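Local atomic coordinates of heavy-metal chelation domain-containing protein (Pyrococcus horikoshii, PDB entry 3NPG), a protein that is of unknown function but probably chelates heavy metals, belonging to a family with a Rossmann-like domain. Residues S173-N177 with G178-M182; E205-G209 with T210-H214; G4-L7 with S8-K12. All coordinates share one frame; numbering follows the deposited sequence.

How the contacts relate
Contacts 1 and 3 are largely buried. Contact 2 is more exposed, with only Leu-207 and Val-212 buried among its touching residues. Contact 1 joins two short helices that follow strand 167-171, contact 2 is a turn in the loop before strand 214-220, and contact 3 is the start of helix 6-17. Contact 3 touches both others, whereas contacts 1 and 2 come within about 4 Å at their nearest atoms without touching. Their chemistry differs. Contact 1 relies on an amide oxygen and a shared backbone carbonyl, contact 2 on a carbonyl held by one threonine, and contact 3 on helical backbone bonds with aliphatic side chains.

Contact 1: S173-N177 with G178-M182; sequences SCIVN and GTLDM
Asn-177 OD1 takes two hydrogen bonds from Thr-179. The hydroxyl OG1 of Thr-179 donates to Asn-177 OD1 over 2.6 Å. The backbone N of Thr-179 reaches OD1 of Asn-177 at 3.1 Å, which closes an Asx turn. Both donors come from one face of the amide plane, tilted somewhat from it. Asn-177 CG is tucked between its backbone N and carbonyl carbon (chi1 62°), and this folds OD1 over the following residues. Two bonds grip one oxygen, which probably limits rotation of the amide.

The turn lies between helix 174-177 and helix 180-186, just after strand 167-171 of the Rossmann-like sheet. Gly-178 leaves helical geometry with phi 90°, where a side chain would run into the carbonyl oxygen of Asn-177. Cys-174 O faces the turn. Leu-180 N donates to Cys-174 O at 3.2 Å, and Gly-178 N and Thr-179 N add weak bonds.

In the apolar part, Leu-180 sends its two branches to different partners. Leu-180 CD1 meets Cys-174 SG at 3.9 Å, while Leu-180 CD2 lies against Ile-175 CG1 at 4.0 Å. Ile-175 and Leu-180 run side by side and both reach Ile-195 of strand 192-196. Asn-177 O and Gly-178 O accept hydrogen bonds from Thr-156 and His-160 of the second subunit.

Contact 2: E205-G209 with T210-H214; sequences EFLKG and TKVTH
Thr-210 holds Leu-207 O with two hydrogen bonds. The hydroxyl OG1 of Thr-210 donates to Leu-207 O over 2.6 Å, tilted 17° from the carbonyl plane. The backbone N of Thr-210 donates to Leu-207 O at 3.2 Å, from well above that plane. This second bond closes a type II beta turn from Leu-207 to Thr-210, in the loop that leads from strand 192-196 to strand 214-220 of the Rossmann-like sheet. Gly-209 takes the third position of the turn with phi 97°. There a side chain would jam against the carbonyl oxygen of Lys-208.

The Thr-210 hydroxyl sits between its own backbone N and carbonyl carbon (chi1 72°), which turns OG1 back over Leu-207. Thr-210 OG1 also receives a weak bond from Val-212 N at 3.5 Å. This weak bond links the turn loosely to Val-212. A valine here would probably leave Leu-207 O with the backbone N as its one partner in the turn, and Val-212 N without its weak acceptor.

Leu-207 CB lies beside this hydroxyl, 3.6 Å from Thr-210 OG1. Thr-210 CG2, anti to its own carbonyl carbon, touches Leu-6 CD1 of helix 6-17. The Leu-207 side chain leans on the same leucine. Lys-211 points away from the turn, and its NZ bonds to Ala-187 O. Val-212 packs on Ile-195 of strand 192-196. The apolar contact across the turn is made where Leu-207 and Val-212 cross at an angle, bringing Leu-207 CD1 to 3.9 Å from Val-212 CG1.

Contact 3: G4-L7 with S8-K12; sequences GMLL and SRIKK
Leu-6 and Ile-10 meet one turn apart on the first turns of helix 6-17. Ile-10 CD1 lies across Leu-6 CG at 3.9 Å. Two i to i+4 bonds begin the helix: Ile-10 N donates to Leu-6 O at 3.0 Å, in the carbonyl plane, and Lys-11 N to Leu-7 O at 3.2 Å. Before the helix proper, Met-5 O accepts from Ser-8 N at 3.1 Å.

Arg-9 turns back toward the start of the helix. Its chain bends at chi3 (-72°), which carries the guanidinium over the Met-5 and Leu-6 backbone. One face of the group lies above Met-5 O and Leu-6 CA, offset toward the rim. Arg-9 NH2 also comes to 3.5 Å from Leu-6 CD1, and the two side chains cross at about a right angle.

Other parts of the fold hold this helix start. Asp-181 OD2 accepts from Leu-6 N. Ser-8 OG bonds to Asp-75, and Lys-11 NZ makes salt bridges with Asp-72 and Asp-75. Leu-7 and Ile-10 pack on helix 79-96 through Val-86 and Ile-89. The guanidinium has a further partner ahead of the helix, where Arg-9 NH1 makes a weak hydrogen bond of 3.4 Å to Gly-4 O.

Contact 1: S173-N177 with G178-M182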
ATOM      1  N   SER A 173     -17.553   3.397   7.290  1.00 23.37           N
ATOM      2  CA  SER A 173     -16.826   2.268   6.713  1.00 22.89           C
ATOM      3  C   SER A 173     -16.304   1.329   7.810  1.00 26.38           C
ATOM      4  O   SER A 173     -15.863   0.224   7.508  1.00 26.46           O
ATOM      5  CB  SER A 173     -15.673   2.761   5.842  1.00 26.30           C
ATOM      6  OG  SER A 173     -14.723   3.491   6.598  1.00 37.10           O
ATOM      7  N   CYS A 174     -16.390   1.757   9.092  1.00 22.57           N
ATOM      8  CA  CYS A 174     -16.003   0.912  10.226  1.00 22.70           C
ATOM      9  C   CYS A 174     -16.996  -0.253  10.391  1.00 26.06           C
ATOM     10  O   CYS A 174     -16.700  -1.230  11.077  1.00 24.50           O
ATOM     11  CB  CYS A 174     -15.874   1.736  11.511  1.00 23.33           C
ATOM     12  SG  CYS A 174     -17.425   2.473  12.088  1.00 27.12           S
ATOM     13  N   ILE A 175     -18.152  -0.163   9.706  1.00 24.44           N
ATOM     14  CA  ILE A 175     -19.163  -1.218   9.700  1.00 25.22           C
ATOM     15  C   ILE A 175     -18.735  -2.361   8.740  1.00 31.29           C
ATOM     16  O   ILE A 175     -18.839  -3.533   9.101  1.00 31.88           O
ATOM     17  CB  ILE A 175     -20.561  -0.631   9.336  1.00 28.11           C
ATOM     18  CG1 ILE A 175     -21.006   0.437  10.378  1.00 28.52           C
ATOM     19  CG2 ILE A 175     -21.610  -1.743   9.197  1.00 29.37           C
ATOM     20  CD1 ILE A 175     -22.246   1.290   9.951  1.00 34.46           C
ATOM     21  N   VAL A 176     -18.192  -2.008   7.551  1.00 27.83           N
ATOM     22  CA  VAL A 176     -17.766  -3.005   6.566  1.00 27.96           C
ATOM     23  C   VAL A 176     -16.436  -3.704   6.919  1.00 32.05           C
ATOM     24  O   VAL A 176     -16.282  -4.889   6.620  1.00 32.86           O
ATOM     25  CB  VAL A 176     -17.796  -2.485   5.088  1.00 32.02           C
ATOM     26  CG1 VAL A 176     -19.207  -2.508   4.529  1.00 31.64           C
ATOM     27  CG2 VAL A 176     -17.196  -1.095   4.971  1.00 31.86           C
ATOM     28  N   ASN A 177     -15.489  -2.986   7.577  1.00 27.28           N
ATOM     29  CA  ASN A 177     -14.172  -3.570   7.913  1.00 26.87           C
ATOM     30  C   ASN A 177     -14.116  -4.302   9.291  1.00 30.37           C
ATOM     31  O   ASN A 177     -13.170  -5.046   9.553  1.00 30.68           O
ATOM     32  CB  ASN A 177     -13.043  -2.532   7.776  1.00 25.95           C
ATOM     33  CG  ASN A 177     -13.170  -1.338   8.690  1.00 43.40           C
ATOM     34  OD1 ASN A 177     -13.790  -1.396   9.754  1.00 37.26           O
ATOM     35  ND2 ASN A 177     -12.511  -0.250   8.327  1.00 33.68           N
ATOM     36  N   GLY A 178     -15.122  -4.080  10.134  1.00 25.86           N
ATOM     37  CA  GLY A 178     -15.245  -4.772  11.417  1.00 25.51           C
ATOM     38  C   GLY A 178     -14.576  -4.090  12.591  1.00 28.69           C
ATOM     39  O   GLY A 178     -14.421  -4.696  13.652  1.00 29.43           O
ATOM     40  N   THR A 179     -14.216  -2.811  12.436  1.00 23.54           N
ATOM     41  CA  THR A 179     -13.545  -2.059  13.505  1.00 22.60           C
ATOM     42  C   THR A 179     -14.531  -1.408  14.500  1.00 25.67           C
ATOM     43  O   THR A 179     -14.109  -0.954  15.566  1.00 25.68           O
ATOM     44  CB  THR A 179     -12.559  -1.033  12.910  1.00 23.66           C
ATOM     45  OG1 THR A 179     -13.253  -0.173  12.008  1.00 19.23           O
ATOM     46  CG2 THR A 179     -11.400  -1.688  12.204  1.00 19.26           C
ATOM     47  N   LEU A 180     -15.841  -1.370  14.153  1.00 21.42           N
ATOM     48  CA  LEU A 180     -16.866  -0.727  14.986  1.00 21.56           C
ATOM     49  C   LEU A 180     -16.947  -1.317  16.402  1.00 27.45           C
ATOM     50  O   LEU A 180     -17.069  -0.562  17.376  1.00 27.62           O
ATOM     51  CB  LEU A 180     -18.247  -0.763  14.290  1.00 21.16           C
ATOM     52  CG  LEU A 180     -19.427  -0.094  15.058  1.00 25.95           C
ATOM     53  CD1 LEU A 180     -19.132   1.374  15.373  1.00 26.00           C
ATOM     54  CD2 LEU A 180     -20.709  -0.200  14.276  1.00 27.83           C
ATOM     55  N   ASP A 181     -16.862  -2.662  16.519  1.00 24.62           N
ATOM     56  CA  ASP A 181     -16.921  -3.355  17.819  1.00 24.52           C
ATOM     57  C   ASP A 181     -15.811  -2.897  18.765  1.00 26.99           C
ATOM     58  O   ASP A 181     -16.067  -2.681  19.951  1.00 27.94           O
ATOM     59  CB  ASP A 181     -16.870  -4.876  17.628  1.00 26.72           C
ATOM     60  CG  ASP A 181     -18.143  -5.464  17.051  1.00 37.48           C
ATOM     61  OD1 ASP A 181     -18.435  -5.201  15.864  1.00 37.33           O
ATOM     62  OD2 ASP A 181     -18.800  -6.242  17.754  1.00 44.99           O
HETATM   63  N   MSE A 182     -14.581  -2.723  18.234  1.00 21.84           N
HETATM   64  CA  MSE A 182     -13.426  -2.259  19.015  1.00 21.57           C
HETATM   65  C   MSE A 182     -13.580  -0.777  19.400  1.00 27.36           C
HETATM   66  O   MSE A 182     -13.379  -0.421  20.565  1.00 28.29           O
HETATM   67  CB  MSE A 182     -12.115  -2.487  18.226  1.00 23.27           C
HETATM   68  CG  MSE A 182     -10.843  -2.067  18.991  1.00 29.85           C
HETATM   69 SE   MSE A 182     -10.373  -0.193  18.740  0.75 36.74          SE
HETATM   70  CE  MSE A 182     -10.061  -0.205  16.831  1.00 32.63           C
TER

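Contact 2: E205-G209 with T210-H214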
ATOM      1  N   GLU A 205     -32.551   1.875  15.182  1.00 26.04           N
ATOM      2  CA  GLU A 205     -32.998   0.810  16.094  1.00 26.26           C
ATOM      3  C   GLU A 205     -32.016  -0.383  16.136  1.00 31.80           C
ATOM      4  O   GLU A 205     -31.980  -1.110  17.131  1.00 32.85           O
ATOM      5  CB  GLU A 205     -34.417   0.333  15.725  1.00 27.62           C
ATOM      6  CG  GLU A 205     -34.514  -0.318  14.351  1.00 31.94           C
ATOM      7  CD  GLU A 205     -35.904  -0.778  13.978  1.00 41.14           C
ATOM      8  OE1 GLU A 205     -36.766   0.090  13.714  1.00 33.12           O
ATOM      9  OE2 GLU A 205     -36.126  -2.008  13.919  1.00 29.60           O
ATOM     10  N   PHE A 206     -31.213  -0.572  15.057  1.00 27.68           N
ATOM     11  CA  PHE A 206     -30.215  -1.646  14.993  1.00 27.02           C
ATOM     12  C   PHE A 206     -29.055  -1.376  15.952  1.00 31.14           C
ATOM     13  O   PHE A 206     -28.395  -2.314  16.407  1.00 30.61           O
ATOM     14  CB  PHE A 206     -29.679  -1.811  13.556  1.00 27.92           C
ATOM     15  CG  PHE A 206     -30.702  -2.231  12.523  1.00 29.13           C
ATOM     16  CD1 PHE A 206     -31.795  -3.016  12.879  1.00 32.52           C
ATOM     17  CD2 PHE A 206     -30.509  -1.949  11.175  1.00 30.65           C
ATOM     18  CE1 PHE A 206     -32.728  -3.421  11.920  1.00 33.34           C
ATOM     19  CE2 PHE A 206     -31.427  -2.379  10.214  1.00 33.17           C
ATOM     20  CZ  PHE A 206     -32.530  -3.111  10.592  1.00 31.79           C
ATOM     21  N   LEU A 207     -28.800  -0.087  16.252  1.00 28.36           N
ATOM     22  CA  LEU A 207     -27.709   0.314  17.139  1.00 28.07           C
ATOM     23  C   LEU A 207     -28.207   0.648  18.558  1.00 33.20           C
ATOM     24  O   LEU A 207     -27.445   1.187  19.364  1.00 33.25           O
ATOM     25  CB  LEU A 207     -26.918   1.496  16.530  1.00 27.20           C
ATOM     26  CG  LEU A 207     -26.161   1.184  15.221  1.00 30.59           C
ATOM     27  CD1 LEU A 207     -25.632   2.438  14.589  1.00 30.21           C
ATOM     28  CD2 LEU A 207     -25.025   0.188  15.463  1.00 32.32           C
ATOM     29  N   LYS A 208     -29.477   0.276  18.879  1.00 30.17           N
ATOM     30  CA  LYS A 208     -30.040   0.470  20.224  1.00 30.70           C
ATOM     31  C   LYS A 208     -29.266  -0.368  21.227  1.00 33.97           C
ATOM     32  O   LYS A 208     -28.993  -1.549  20.972  1.00 33.36           O
ATOM     33  CB  LYS A 208     -31.528   0.084  20.256  1.00 33.94           C
ATOM     34  CG  LYS A 208     -32.468   1.211  19.878  1.00 51.49           C
ATOM     35  CD  LYS A 208     -33.928   0.746  19.947  1.00 65.94           C
ATOM     36  CE  LYS A 208     -34.907   1.877  19.758  1.00 79.36           C
ATOM     37  NZ  LYS A 208     -35.059   2.690  21.000  1.00 90.93           N
ATOM     38  N   GLY A 209     -28.870   0.257  22.333  1.00 30.21           N
ATOM     39  CA  GLY A 209     -28.084  -0.401  23.368  1.00 30.03           C
ATOM     40  C   GLY A 209     -26.596  -0.133  23.252  1.00 32.45           C
ATOM     41  O   GLY A 209     -25.883  -0.155  24.257  1.00 33.27           O
ATOM     42  N   THR A 210     -26.110   0.142  22.022  1.00 27.00           N
ATOM     43  CA  THR A 210     -24.688   0.444  21.798  1.00 26.00           C
ATOM     44  C   THR A 210     -24.343   1.858  22.269  1.00 29.07           C
ATOM     45  O   THR A 210     -25.240   2.633  22.608  1.00 28.59           O
ATOM     46  CB  THR A 210     -24.293   0.221  20.315  1.00 30.39           C
ATOM     47  OG1 THR A 210     -24.868   1.247  19.511  1.00 28.30           O
ATOM     48  CG2 THR A 210     -24.695  -1.153  19.797  1.00 27.89           C
ATOM     49  N   LYS A 211     -23.045   2.199  22.271  1.00 25.71           N
ATOM     50  CA  LYS A 211     -22.582   3.524  22.685  1.00 26.06           C
ATOM     51  C   LYS A 211     -22.794   4.582  21.583  1.00 30.79           C
ATOM     52  O   LYS A 211     -22.644   5.779  21.848  1.00 32.16           O
ATOM     53  CB  LYS A 211     -21.109   3.478  23.117  1.00 28.73           C
ATOM     54  CG  LYS A 211     -20.870   2.721  24.419  1.00 43.42           C
ATOM     55  CD  LYS A 211     -19.424   2.849  24.870  1.00 54.42           C
ATOM     56  CE  LYS A 211     -19.131   2.026  26.096  1.00 66.52           C
ATOM     57  NZ  LYS A 211     -17.694   2.085  26.463  1.00 73.67           N
ATOM     58  N   VAL A 212     -23.162   4.139  20.344  1.00 26.05           N
ATOM     59  CA  VAL A 212     -23.436   5.051  19.213  1.00 25.03           C
ATOM     60  C   VAL A 212     -24.579   5.997  19.583  1.00 28.26           C
ATOM     61  O   VAL A 212     -25.641   5.538  20.024  1.00 28.09           O
ATOM     62  CB  VAL A 212     -23.754   4.270  17.895  1.00 28.55           C
ATOM     63  CG1 VAL A 212     -24.058   5.229  16.744  1.00 27.84           C
ATOM     64  CG2 VAL A 212     -22.614   3.327  17.524  1.00 28.15           C
ATOM     65  N   THR A 213     -24.356   7.312  19.441  1.00 24.17           N
ATOM     66  CA  THR A 213     -25.365   8.313  19.818  1.00 23.78           C
ATOM     67  C   THR A 213     -26.118   8.862  18.609  1.00 26.44           C
ATOM     68  O   THR A 213     -27.314   9.136  18.704  1.00 26.14           O
ATOM     69  CB  THR A 213     -24.725   9.425  20.647  1.00 27.65           C
ATOM     70  OG1 THR A 213     -23.671  10.022  19.884  1.00 26.28           O
ATOM     71  CG2 THR A 213     -24.188   8.916  21.997  1.00 24.98           C
ATOM     72  N   HIS A 214     -25.416   9.041  17.476  1.00 22.56           N
ATOM     73  CA  HIS A 214     -26.009   9.602  16.262  1.00 21.64           C
ATOM     74  C   HIS A 214     -25.595   8.822  15.023  1.00 24.24           C
ATOM     75  O   HIS A 214     -24.560   8.152  15.023  1.00 22.51           O
ATOM     76  CB  HIS A 214     -25.601  11.084  16.097  1.00 22.48           C
ATOM     77  CG  HIS A 214     -26.087  11.975  17.195  1.00 27.05           C
ATOM     78  ND1 HIS A 214     -25.430  12.050  18.408  1.00 29.41           N
ATOM     79  CD2 HIS A 214     -27.117  12.852  17.204  1.00 29.39           C
ATOM     80  CE1 HIS A 214     -26.110  12.925  19.131  1.00 29.35           C
ATOM     81  NE2 HIS A 214     -27.124  13.442  18.444  1.00 29.72           N
TER

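Contact 3: G4-L7 with S8-K12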
ATOM      1  N   GLY A   4     -19.922 -13.127  16.865  1.00 33.14           N
ATOM      2  CA  GLY A   4     -19.632 -12.217  17.972  1.00 32.77           C
ATOM      3  C   GLY A   4     -19.723 -10.752  17.594  1.00 35.26           C
ATOM      4  O   GLY A   4     -19.751  -9.882  18.472  1.00 35.17           O
HETATM    5  N   MSE A   5     -19.758 -10.468  16.273  1.00 29.67           N
HETATM    6  CA  MSE A   5     -19.820  -9.115  15.735  1.00 27.53           C
HETATM    7  C   MSE A   5     -21.107  -8.428  16.096  1.00 30.92           C
HETATM    8  O   MSE A   5     -22.157  -9.069  16.125  1.00 31.06           O
HETATM    9  CB  MSE A   5     -19.716  -9.148  14.201  1.00 29.02           C
HETATM   10  CG  MSE A   5     -18.377  -9.571  13.679  1.00 35.66           C
HETATM   11 SE   MSE A   5     -18.276  -9.260  11.762  0.75 42.70          SE
HETATM   12  CE  MSE A   5     -17.897  -7.419  11.785  1.00 38.89           C
ATOM     13  N   LEU A   6     -21.063  -7.092  16.222  1.00 26.88           N
ATOM     14  CA  LEU A   6     -22.266  -6.275  16.287  1.00 26.33           C
ATOM     15  C   LEU A   6     -23.018  -6.418  14.944  1.00 30.50           C
ATOM     16  O   LEU A   6     -24.248  -6.448  14.924  1.00 30.39           O
ATOM     17  CB  LEU A   6     -21.885  -4.802  16.529  1.00 25.74           C
ATOM     18  CG  LEU A   6     -23.037  -3.784  16.556  1.00 29.70           C
ATOM     19  CD1 LEU A   6     -24.021  -4.098  17.654  1.00 29.98           C
ATOM     20  CD2 LEU A   6     -22.507  -2.375  16.710  1.00 31.50           C
ATOM     21  N   LEU A   7     -22.256  -6.600  13.839  1.00 26.57           N
ATOM     22  CA  LEU A   7     -22.798  -6.786  12.490  1.00 26.01           C
ATOM     23  C   LEU A   7     -23.578  -8.112  12.376  1.00 31.60           C
ATOM     24  O   LEU A   7     -24.479  -8.223  11.548  1.00 31.90           O
ATOM     25  CB  LEU A   7     -21.648  -6.745  11.468  1.00 25.40           C
ATOM     26  CG  LEU A   7     -22.002  -6.377  10.037  1.00 29.00           C
ATOM     27  CD1 LEU A   7     -22.882  -5.144   9.987  1.00 29.27           C
ATOM     28  CD2 LEU A   7     -20.760  -6.164   9.228  1.00 29.71           C
ATOM     29  N   SER A   8     -23.250  -9.097  13.235  1.00 28.91           N
ATOM     30  CA  SER A   8     -23.954 -10.380  13.258  1.00 29.16           C
ATOM     31  C   SER A   8     -25.324 -10.217  13.912  1.00 33.07           C
ATOM     32  O   SER A   8     -26.256 -10.944  13.579  1.00 33.19           O
ATOM     33  CB  SER A   8     -23.136 -11.418  14.008  1.00 33.31           C
ATOM     34  OG  SER A   8     -23.485 -12.730  13.607  1.00 45.16           O
ATOM     35  N   ARG A   9     -25.447  -9.248  14.835  1.00 29.76           N
ATOM     36  CA  ARG A   9     -26.710  -8.967  15.521  1.00 29.71           C
ATOM     37  C   ARG A   9     -27.593  -8.062  14.671  1.00 33.36           C
ATOM     38  O   ARG A   9     -28.819  -8.218  14.676  1.00 34.25           O
ATOM     39  CB  ARG A   9     -26.456  -8.349  16.905  1.00 28.32           C
ATOM     40  CG  ARG A   9     -25.666  -9.272  17.840  1.00 36.59           C
ATOM     41  CD  ARG A   9     -25.606  -8.753  19.271  1.00 43.43           C
ATOM     42  NE  ARG A   9     -24.734  -7.583  19.408  1.00 47.69           N
ATOM     43  CZ  ARG A   9     -23.418  -7.650  19.604  1.00 58.59           C
ATOM     44  NH1 ARG A   9     -22.804  -8.829  19.644  1.00 41.42           N
ATOM     45  NH2 ARG A   9     -22.703  -6.542  19.727  1.00 48.03           N
ATOM     46  N   ILE A  10     -26.968  -7.131  13.904  1.00 28.14           N
ATOM     47  CA  ILE A  10     -27.692  -6.221  13.003  1.00 26.78           C
ATOM     48  C   ILE A  10     -28.338  -6.997  11.850  1.00 29.71           C
ATOM     49  O   ILE A  10     -29.495  -6.739  11.515  1.00 29.81           O
ATOM     50  CB  ILE A  10     -26.769  -5.062  12.497  1.00 28.82           C
ATOM     51  CG1 ILE A  10     -26.295  -4.173  13.684  1.00 29.03           C
ATOM     52  CG2 ILE A  10     -27.481  -4.214  11.418  1.00 28.93           C
ATOM     53  CD1 ILE A  10     -25.140  -3.226  13.357  1.00 34.71           C
ATOM     54  N   LYS A  11     -27.612  -7.989  11.279  1.00 25.20           N
ATOM     55  CA  LYS A  11     -28.142  -8.795  10.170  1.00 24.50           C
ATOM     56  C   LYS A  11     -29.365  -9.625  10.586  1.00 28.60           C
ATOM     57  O   LYS A  11     -30.285  -9.792   9.788  1.00 29.18           O
ATOM     58  CB  LYS A  11     -27.043  -9.687   9.532  1.00 25.89           C
ATOM     59  CG  LYS A  11     -26.651 -10.897  10.364  1.00 23.57           C
ATOM     60  CD  LYS A  11     -26.187 -12.031   9.505  1.00 24.22           C
ATOM     61  CE  LYS A  11     -25.866 -13.251  10.323  1.00 29.80           C
ATOM     62  NZ  LYS A  11     -25.459 -14.391   9.466  1.00 34.98           N
ATOM     63  N   LYS A  12     -29.388 -10.112  11.849  1.00 24.95           N
ATOM     64  CA  LYS A  12     -30.514 -10.889  12.384  1.00 25.60           C
ATOM     65  C   LYS A  12     -31.779 -10.030  12.423  1.00 29.65           C
ATOM     66  O   LYS A  12     -32.858 -10.508  12.071  1.00 30.33           O
ATOM     67  CB  LYS A  12     -30.192 -11.421  13.794  1.00 28.59           C
ATOM     68  CG  LYS A  12     -29.185 -12.553  13.817  1.00 36.63           C
ATOM     69  CD  LYS A  12     -28.683 -12.791  15.244  1.00 43.96           C
ATOM     70  CE  LYS A  12     -27.653 -13.893  15.340  1.00 48.70           C
ATOM     71  NZ  LYS A  12     -26.407 -13.565  14.599  1.00 58.78           N
TER